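Local coordinates for protein putative ribosomal N-acetyltransferase YdaF (Bacillus subtilis, PDB 1NSL) that is a putative N-acetyltransferase that may acetylate ribosomal proteins at their N-termini, a member of the GNAT family, at residues Ile111-Ile119 / Ala144-Leu152; Leu15-Ala25 / Tyr51-Arg60. One frame throughout, in Å; residues are numbered along the deposited sequence.

Contact 1: Ile111-Ile119 / Ala144-Leu152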
# COMPACT_ATOMS: atom_id res chain seq x y z
N ILE C 111 19.21 9.19 -30.64
CA ILE C 111 19.15 9.91 -29.36
C ILE C 111 18.88 11.39 -29.50
O ILE C 111 17.92 11.94 -28.88
CB ILE C 111 20.37 9.61 -28.54
CG1 ILE C 111 20.37 8.08 -28.35
CG2 ILE C 111 20.32 10.38 -27.29
CD1 ILE C 111 21.57 7.41 -27.68
N THR C 112 19.68 12.06 -30.35
CA THR C 112 19.50 13.49 -30.54
C THR C 112 18.06 13.79 -30.87
O THR C 112 17.33 14.41 -30.08
CB THR C 112 20.39 13.97 -31.62
OG1 THR C 112 21.74 13.85 -31.18
CG2 THR C 112 20.23 15.50 -31.85
N ALA C 113 17.62 13.26 -32.00
CA ALA C 113 16.25 13.44 -32.44
C ALA C 113 15.22 13.22 -31.32
O ALA C 113 14.31 14.01 -31.19
CB ALA C 113 15.97 12.54 -33.58
N ALA C 114 15.35 12.13 -30.56
CA ALA C 114 14.46 11.88 -29.46
C ALA C 114 14.59 12.90 -28.30
O ALA C 114 13.58 13.28 -27.73
CB ALA C 114 14.65 10.43 -28.94
N CYS C 115 15.82 13.31 -27.94
CA CYS C 115 15.99 14.34 -26.89
C CYS C 115 15.25 15.64 -27.29
O CYS C 115 14.60 16.25 -26.47
CB CYS C 115 17.48 14.62 -26.54
SG CYS C 115 18.29 13.17 -25.81
N ARG C 116 15.34 16.05 -28.56
CA ARG C 116 14.60 17.24 -28.96
C ARG C 116 13.08 17.10 -28.69
O ARG C 116 12.45 18.01 -28.10
CB ARG C 116 14.90 17.66 -30.40
CG ARG C 116 16.39 17.91 -30.69
CD ARG C 116 16.77 18.22 -32.20
NE ARG C 116 17.88 19.17 -32.24
CZ ARG C 116 18.99 19.01 -32.97
NH1 ARG C 116 19.12 17.92 -33.71
NH2 ARG C 116 19.96 19.92 -32.97
N LYS C 117 12.45 16.01 -29.09
CA LYS C 117 11.05 15.94 -28.73
C LYS C 117 10.90 16.11 -27.21
O LYS C 117 10.01 16.86 -26.77
CB LYS C 117 10.38 14.64 -29.16
CG LYS C 117 9.94 14.59 -30.61
CD LYS C 117 8.98 15.71 -31.06
CE LYS C 117 8.93 15.68 -32.59
NZ LYS C 117 8.84 16.98 -33.32
N LEU C 118 11.78 15.43 -26.44
CA LEU C 118 11.69 15.40 -24.98
C LEU C 118 11.83 16.78 -24.38
O LEU C 118 11.15 17.14 -23.44
CB LEU C 118 12.75 14.50 -24.40
CG LEU C 118 12.62 14.18 -22.91
CD1 LEU C 118 11.17 14.09 -22.53
CD2 LEU C 118 13.34 12.83 -22.49
N ILE C 119 12.73 17.55 -24.96
CA ILE C 119 13.01 18.85 -24.47
C ILE C 119 11.79 19.68 -24.74
O ILE C 119 11.16 20.22 -23.80
CB ILE C 119 14.25 19.35 -25.17
CG1 ILE C 119 15.40 18.52 -24.61
CG2 ILE C 119 14.42 20.90 -24.96
CD1 ILE C 119 16.70 18.73 -25.26
N ALA C 144 28.36 13.88 -26.99
CA ALA C 144 28.00 14.52 -28.23
C ALA C 144 26.54 14.90 -28.25
O ALA C 144 26.13 15.79 -28.98
CB ALA C 144 28.28 13.65 -29.41
N VAL C 145 25.73 14.27 -27.44
CA VAL C 145 24.36 14.63 -27.65
C VAL C 145 23.98 16.05 -27.21
O VAL C 145 23.43 16.81 -27.97
CB VAL C 145 23.40 13.57 -27.16
CG1 VAL C 145 21.98 14.17 -27.01
CG2 VAL C 145 23.42 12.46 -28.19
N PRO C 146 24.33 16.39 -25.99
CA PRO C 146 24.07 17.73 -25.48
C PRO C 146 24.72 18.82 -26.36
O PRO C 146 24.09 19.80 -26.71
CB PRO C 146 24.78 17.71 -24.12
CG PRO C 146 24.88 16.30 -23.79
CD PRO C 146 25.05 15.52 -25.05
N GLU C 147 25.97 18.63 -26.68
CA GLU C 147 26.73 19.64 -27.39
C GLU C 147 26.17 19.94 -28.78
O GLU C 147 26.32 21.04 -29.25
CB GLU C 147 28.20 19.25 -27.51
CG GLU C 147 28.99 19.18 -26.20
CD GLU C 147 30.38 18.50 -26.35
OE1 GLU C 147 31.42 19.14 -26.13
OE2 GLU C 147 30.45 17.30 -26.68
N ARG C 148 25.52 18.95 -29.39
CA ARG C 148 24.92 19.03 -30.72
C ARG C 148 23.63 19.82 -30.51
O ARG C 148 23.35 20.72 -31.26
CB ARG C 148 24.68 17.60 -31.30
CG ARG C 148 24.33 17.45 -32.77
CD ARG C 148 22.99 16.78 -33.02
NE ARG C 148 22.96 15.59 -33.90
CZ ARG C 148 22.43 15.56 -35.12
NH1 ARG C 148 21.93 16.64 -35.67
NH2 ARG C 148 22.41 14.45 -35.81
N ILE C 149 22.85 19.55 -29.50
CA ILE C 149 21.66 20.38 -29.36
C ILE C 149 21.96 21.82 -28.76
O ILE C 149 21.06 22.68 -28.65
CB ILE C 149 20.63 19.64 -28.51
CG1 ILE C 149 20.09 18.43 -29.24
CG2 ILE C 149 19.46 20.55 -28.06
CD1 ILE C 149 19.58 17.43 -28.24
N GLY C 150 23.20 22.09 -28.37
CA GLY C 150 23.46 23.37 -27.75
C GLY C 150 23.31 23.63 -26.25
O GLY C 150 23.10 24.79 -25.84
N PHE C 151 23.42 22.59 -25.42
CA PHE C 151 23.51 22.76 -23.96
C PHE C 151 24.89 23.41 -23.68
O PHE C 151 25.73 23.50 -24.56
CB PHE C 151 23.52 21.38 -23.25
CG PHE C 151 22.17 20.65 -23.21
CD1 PHE C 151 21.38 20.50 -24.34
CD2 PHE C 151 21.71 20.15 -22.04
CE1 PHE C 151 20.15 19.86 -24.28
CE2 PHE C 151 20.48 19.47 -21.98
CZ PHE C 151 19.71 19.31 -23.10
N LEU C 152 25.14 23.85 -22.46
CA LEU C 152 26.45 24.36 -22.10
C LEU C 152 26.98 23.48 -20.96
O LEU C 152 26.23 23.09 -20.08
CB LEU C 152 26.36 25.81 -21.65
CG LEU C 152 25.86 26.95 -22.59
CD1 LEU C 152 25.67 28.35 -21.90
CD2 LEU C 152 26.74 27.17 -23.85

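Contact 2: Leu15-Ala25 / Tyr51-Arg60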
# COMPACT_ATOMS: atom_id res chain seq x y z
N LEU C 15 5.78 4.73 -23.65
CA LEU C 15 5.98 4.20 -22.31
C LEU C 15 6.22 2.78 -22.59
O LEU C 15 5.70 2.29 -23.56
CB LEU C 15 4.75 4.29 -21.46
CG LEU C 15 4.58 5.42 -20.44
CD1 LEU C 15 3.18 5.25 -19.76
CD2 LEU C 15 5.63 5.38 -19.38
N LEU C 16 7.04 2.12 -21.79
CA LEU C 16 7.24 0.69 -22.02
C LEU C 16 6.05 -0.02 -21.38
O LEU C 16 5.35 0.56 -20.58
CB LEU C 16 8.53 0.23 -21.35
CG LEU C 16 9.79 0.80 -21.95
CD1 LEU C 16 10.91 1.07 -20.90
CD2 LEU C 16 10.26 -0.14 -23.02
N GLU C 17 5.83 -1.28 -21.73
CA GLU C 17 4.76 -2.05 -21.14
C GLU C 17 5.31 -3.39 -20.68
O GLU C 17 6.25 -3.90 -21.27
CB GLU C 17 3.70 -2.36 -22.18
CG GLU C 17 3.37 -1.23 -23.11
CD GLU C 17 2.37 -1.67 -24.14
OE1 GLU C 17 1.90 -2.84 -24.05
OE2 GLU C 17 2.08 -0.84 -25.05
N PRO C 18 4.67 -4.01 -19.70
CA PRO C 18 5.13 -5.31 -19.27
C PRO C 18 5.44 -6.22 -20.45
O PRO C 18 6.43 -6.90 -20.41
CB PRO C 18 3.99 -5.79 -18.38
CG PRO C 18 3.55 -4.54 -17.76
CD PRO C 18 3.48 -3.59 -18.94
N LYS C 19 4.69 -6.21 -21.51
CA LYS C 19 5.13 -7.14 -22.56
C LYS C 19 6.50 -6.80 -23.28
O LYS C 19 7.01 -7.62 -24.05
CB LYS C 19 4.02 -7.38 -23.56
CG LYS C 19 3.78 -6.16 -24.46
CD LYS C 19 2.49 -6.41 -25.29
CE LYS C 19 2.25 -5.29 -26.35
NZ LYS C 19 1.44 -5.86 -27.51
N ASP C 20 7.09 -5.62 -23.02
CA ASP C 20 8.39 -5.31 -23.59
C ASP C 20 9.50 -5.96 -22.77
O ASP C 20 10.68 -5.88 -23.11
CB ASP C 20 8.69 -3.80 -23.60
CG ASP C 20 7.77 -2.98 -24.51
OD1 ASP C 20 7.43 -3.38 -25.69
OD2 ASP C 20 7.34 -1.87 -24.10
N ALA C 21 9.15 -6.58 -21.65
CA ALA C 21 10.24 -7.14 -20.81
C ALA C 21 11.26 -8.14 -21.48
O ALA C 21 12.48 -7.91 -21.42
CB ALA C 21 9.72 -7.68 -19.47
N GLU C 22 10.80 -9.25 -22.05
CA GLU C 22 11.76 -10.10 -22.78
C GLU C 22 12.71 -9.24 -23.66
O GLU C 22 13.91 -9.29 -23.47
CB GLU C 22 11.09 -11.26 -23.58
CG GLU C 22 9.89 -11.93 -22.89
CD GLU C 22 8.62 -11.07 -22.99
OE1 GLU C 22 7.80 -11.29 -23.92
OE2 GLU C 22 8.43 -10.14 -22.17
N ARG C 23 12.20 -8.41 -24.59
CA ARG C 23 13.07 -7.63 -25.46
C ARG C 23 13.99 -6.67 -24.71
O ARG C 23 15.15 -6.55 -25.06
CB ARG C 23 12.32 -6.93 -26.60
CG ARG C 23 11.76 -7.94 -27.60
CD ARG C 23 10.93 -7.39 -28.82
NE ARG C 23 10.36 -8.44 -29.71
CZ ARG C 23 9.68 -8.18 -30.84
NH1 ARG C 23 9.21 -9.18 -31.60
NH2 ARG C 23 9.49 -6.92 -31.25
N LEU C 24 13.48 -6.00 -23.68
CA LEU C 24 14.32 -5.10 -22.92
C LEU C 24 15.46 -5.88 -22.25
O LEU C 24 16.62 -5.52 -22.35
CB LEU C 24 13.50 -4.39 -21.85
CG LEU C 24 14.24 -3.33 -21.04
CD1 LEU C 24 14.72 -2.30 -21.99
CD2 LEU C 24 13.36 -2.69 -20.05
N ALA C 25 15.13 -6.94 -21.55
CA ALA C 25 16.14 -7.69 -20.84
C ALA C 25 17.22 -8.22 -21.78
O ALA C 25 18.41 -8.21 -21.48
CB ALA C 25 15.49 -8.85 -20.06
N TYR C 51 11.65 -7.28 -14.81
CA TYR C 51 11.13 -6.13 -15.56
C TYR C 51 9.63 -6.21 -15.77
O TYR C 51 8.94 -5.19 -15.79
CB TYR C 51 11.83 -5.94 -16.91
CG TYR C 51 13.18 -5.38 -16.74
CD1 TYR C 51 14.30 -6.22 -16.75
CD2 TYR C 51 13.36 -4.05 -16.50
CE1 TYR C 51 15.56 -5.70 -16.56
CE2 TYR C 51 14.61 -3.54 -16.29
CZ TYR C 51 15.68 -4.34 -16.33
OH TYR C 51 16.90 -3.80 -16.14
N ARG C 52 9.12 -7.41 -15.94
CA ARG C 52 7.71 -7.56 -16.16
C ARG C 52 6.91 -7.33 -14.91
O ARG C 52 5.85 -6.72 -14.94
CB ARG C 52 7.41 -8.96 -16.64
CG ARG C 52 6.06 -9.10 -17.27
CD ARG C 52 5.88 -10.37 -18.14
NE ARG C 52 6.82 -11.39 -17.71
CZ ARG C 52 7.71 -11.98 -18.48
NH1 ARG C 52 7.78 -11.69 -19.78
NH2 ARG C 52 8.52 -12.87 -17.96
N GLU C 53 7.40 -7.81 -13.78
CA GLU C 53 6.50 -7.74 -12.64
C GLU C 53 6.65 -6.52 -11.75
O GLU C 53 5.72 -6.11 -11.05
CB GLU C 53 6.60 -9.04 -11.83
CG GLU C 53 6.16 -10.30 -12.57
CD GLU C 53 6.94 -11.52 -12.08
OE1 GLU C 53 7.55 -11.41 -10.99
OE2 GLU C 53 6.98 -12.59 -12.76
N THR C 54 7.83 -5.91 -11.82
CA THR C 54 8.21 -4.88 -10.92
C THR C 54 8.74 -3.67 -11.62
O THR C 54 8.20 -2.58 -11.49
CB THR C 54 9.32 -5.45 -10.07
OG1 THR C 54 8.73 -6.42 -9.20
CG2 THR C 54 9.86 -4.42 -9.15
N ILE C 55 9.81 -3.84 -12.39
CA ILE C 55 10.41 -2.64 -12.90
C ILE C 55 9.56 -1.90 -13.90
O ILE C 55 9.43 -0.68 -13.80
CB ILE C 55 11.81 -2.86 -13.42
CG1 ILE C 55 12.74 -3.22 -12.28
CG2 ILE C 55 12.32 -1.58 -14.01
CD1 ILE C 55 14.02 -3.76 -12.76
N ILE C 56 8.97 -2.61 -14.84
CA ILE C 56 8.21 -1.85 -15.80
C ILE C 56 6.92 -1.28 -15.19
O ILE C 56 6.54 -0.15 -15.48
CB ILE C 56 7.98 -2.61 -17.00
CG1 ILE C 56 9.33 -2.85 -17.67
CG2 ILE C 56 7.13 -1.80 -17.93
CD1 ILE C 56 9.22 -3.82 -18.89
N PRO C 57 6.24 -2.04 -14.37
CA PRO C 57 5.13 -1.48 -13.64
C PRO C 57 5.53 -0.27 -12.87
O PRO C 57 4.87 0.72 -13.10
CB PRO C 57 4.71 -2.62 -12.73
CG PRO C 57 4.91 -3.80 -13.49
CD PRO C 57 6.30 -3.49 -14.17
N ASP C 58 6.57 -0.26 -12.02
CA ASP C 58 6.74 0.99 -11.30
C ASP C 58 6.96 2.08 -12.29
O ASP C 58 6.45 3.15 -12.10
CB ASP C 58 7.88 1.10 -10.33
CG ASP C 58 7.97 -0.02 -9.33
OD1 ASP C 58 6.95 -0.64 -8.89
OD2 ASP C 58 9.14 -0.30 -8.89
N TRP C 59 7.72 1.88 -13.35
CA TRP C 59 8.01 3.08 -14.17
C TRP C 59 6.67 3.70 -14.61
O TRP C 59 6.46 4.95 -14.56
CB TRP C 59 8.90 2.82 -15.40
CG TRP C 59 10.35 2.57 -15.12
CD1 TRP C 59 11.09 3.06 -14.07
CD2 TRP C 59 11.24 1.74 -15.87
NE1 TRP C 59 12.39 2.61 -14.15
CE2 TRP C 59 12.51 1.80 -15.25
CE3 TRP C 59 11.11 0.96 -17.01
CZ2 TRP C 59 13.61 1.10 -15.73
CZ3 TRP C 59 12.22 0.28 -17.48
CH2 TRP C 59 13.44 0.34 -16.84
N ARG C 60 5.75 2.82 -15.01
CA ARG C 60 4.47 3.26 -15.45
C ARG C 60 3.75 4.05 -14.36
O ARG C 60 3.15 5.11 -14.66
CB ARG C 60 3.63 2.12 -15.98
CG ARG C 60 4.05 1.61 -17.34
CD ARG C 60 3.34 0.39 -17.73
NE ARG C 60 2.00 0.74 -18.17
CZ ARG C 60 1.73 1.21 -19.39
NH1 ARG C 60 2.71 1.33 -20.26
NH2 ARG C 60 0.50 1.52 -19.77

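Contact 1: Ile111-Ile119 / Ala144-Leu152
Ile149 is the knob of this helix pair, pushed into a hollow that Thr112, Cys115, Arg116 and Ile119 form on helix 110-124. Its CG1 reaches the Thr112 methyl and also lies 3.6 Å above one face of the Arg116 guanidinium, off toward the rim, while its CD1 sits 3.9 Å from Cys115 CB. One turn earlier Val145 is the second bump: CG2 meets Ile111 CG2 at 3.8 Å, and CG1 faces Cys115 SG at 4.0 Å. Thr112 chi1 of -67° puts OG1 beside the backbone N and leaves the CG2 methyl anti to it, a bump in the reverse sense, directed at Arg148 and lying over one face of its guanidinium. A glycine in place of Thr112 would probably leave a gap between Val145, Arg148 and Ile149 and let the Arg148 chain shift. At the solvent-exposed margin Arg116 and Arg148 cross nearly at right angles, guanidinium planes 89° apart, with Arg116 NH1 3.7 Å from Arg148 NH1, like charges close together. Farther along both segments, Ile119 CD1 abuts the edge of the Phe151 ring, 3.7 Å from CZ. The helix segments cross at -60°, their axes 9.8 Å apart. Beneath them lies the sheet: Ile111, Cys115 and Val145 rest on Tyr99 of strand 94-101, and Phe151 packs on Val131 and Ile133 of strand 130-136 and on Tyr173 and Leu175 of strand 166-176.

Contact 2: Leu15-Ala25 / Tyr51-Arg60
Leu24 CD2 touches two aromatic rings of helix 48-65 in different ways. It makes an off-centre CH-pi contact with Tyr51, 4.3 Å from the ring centroid, and stands at the edge of the Trp59 indole. Each ring has one face covered from its own helix by Ile55, CD1 lying over Tyr51 and CG2 over Trp59. Leu16 runs side by side with Trp59, its CD1 3.7 Å from CZ3. The Arg60 guanidinium has Leu15 CD1 over one face and Leu16 O at its edge; NH1 donates to that carbonyl (2.8 Å, 147° at the hydrogen) from within the guanidinium plane. A bend at chi3 turns the group back toward the loop, and its remaining nitrogens are taken up by a neighbouring subunit, NE by Ala64 O and NH2 by Tyr63 O, so the side chain bonds to three backbone carbonyls, one in its own chain and two across the subunit interface. At the far end Glu22 OE2 meets Arg52 NH1 in a salt bridge of 2.9 Å, the carboxylate and guanidinium planes 48° apart; Asp49 is a second acidic partner for Arg52. Between these polar ends Ile56 fills the middle: CG2 presses on the backbone and ring of Pro18, and CD1 reaches Ala21 CB at 3.9 Å. Ala21 sets its CB 3.7 Å from Tyr51 CB. The segments 21-25 and 51-60 cross at 84°; their helices, 21-30 and 48-65, form the N-terminal pair that links strands 11-15 and 69-75, an arrangement characteristic of the GNAT fold.

How the contacts relate
Contact 1 is mainly helix on helix, while contact 2 sets a loop and a helix start against helix 48-65; they share no element and lie on opposite sides of the chain's centre, centres 26 Å and nearest atoms about 11 Å apart. Strand 78-89 is common ground: Ile83 supports contact 1, whereas Leu79 and Met82 support contact 2. Contact 2 is the more buried and the larger, 696 against 424 Å², and mixes aliphatic and aromatic packing with a salt bridge and an arginine-to-carbonyl bond whose arginine also bonds to a neighbouring subunit. Contact 1, only partly buried, is mainly aliphatic over the sheet, its arginines gathered at the exposed margin and no clear hydrogen bond crossing it.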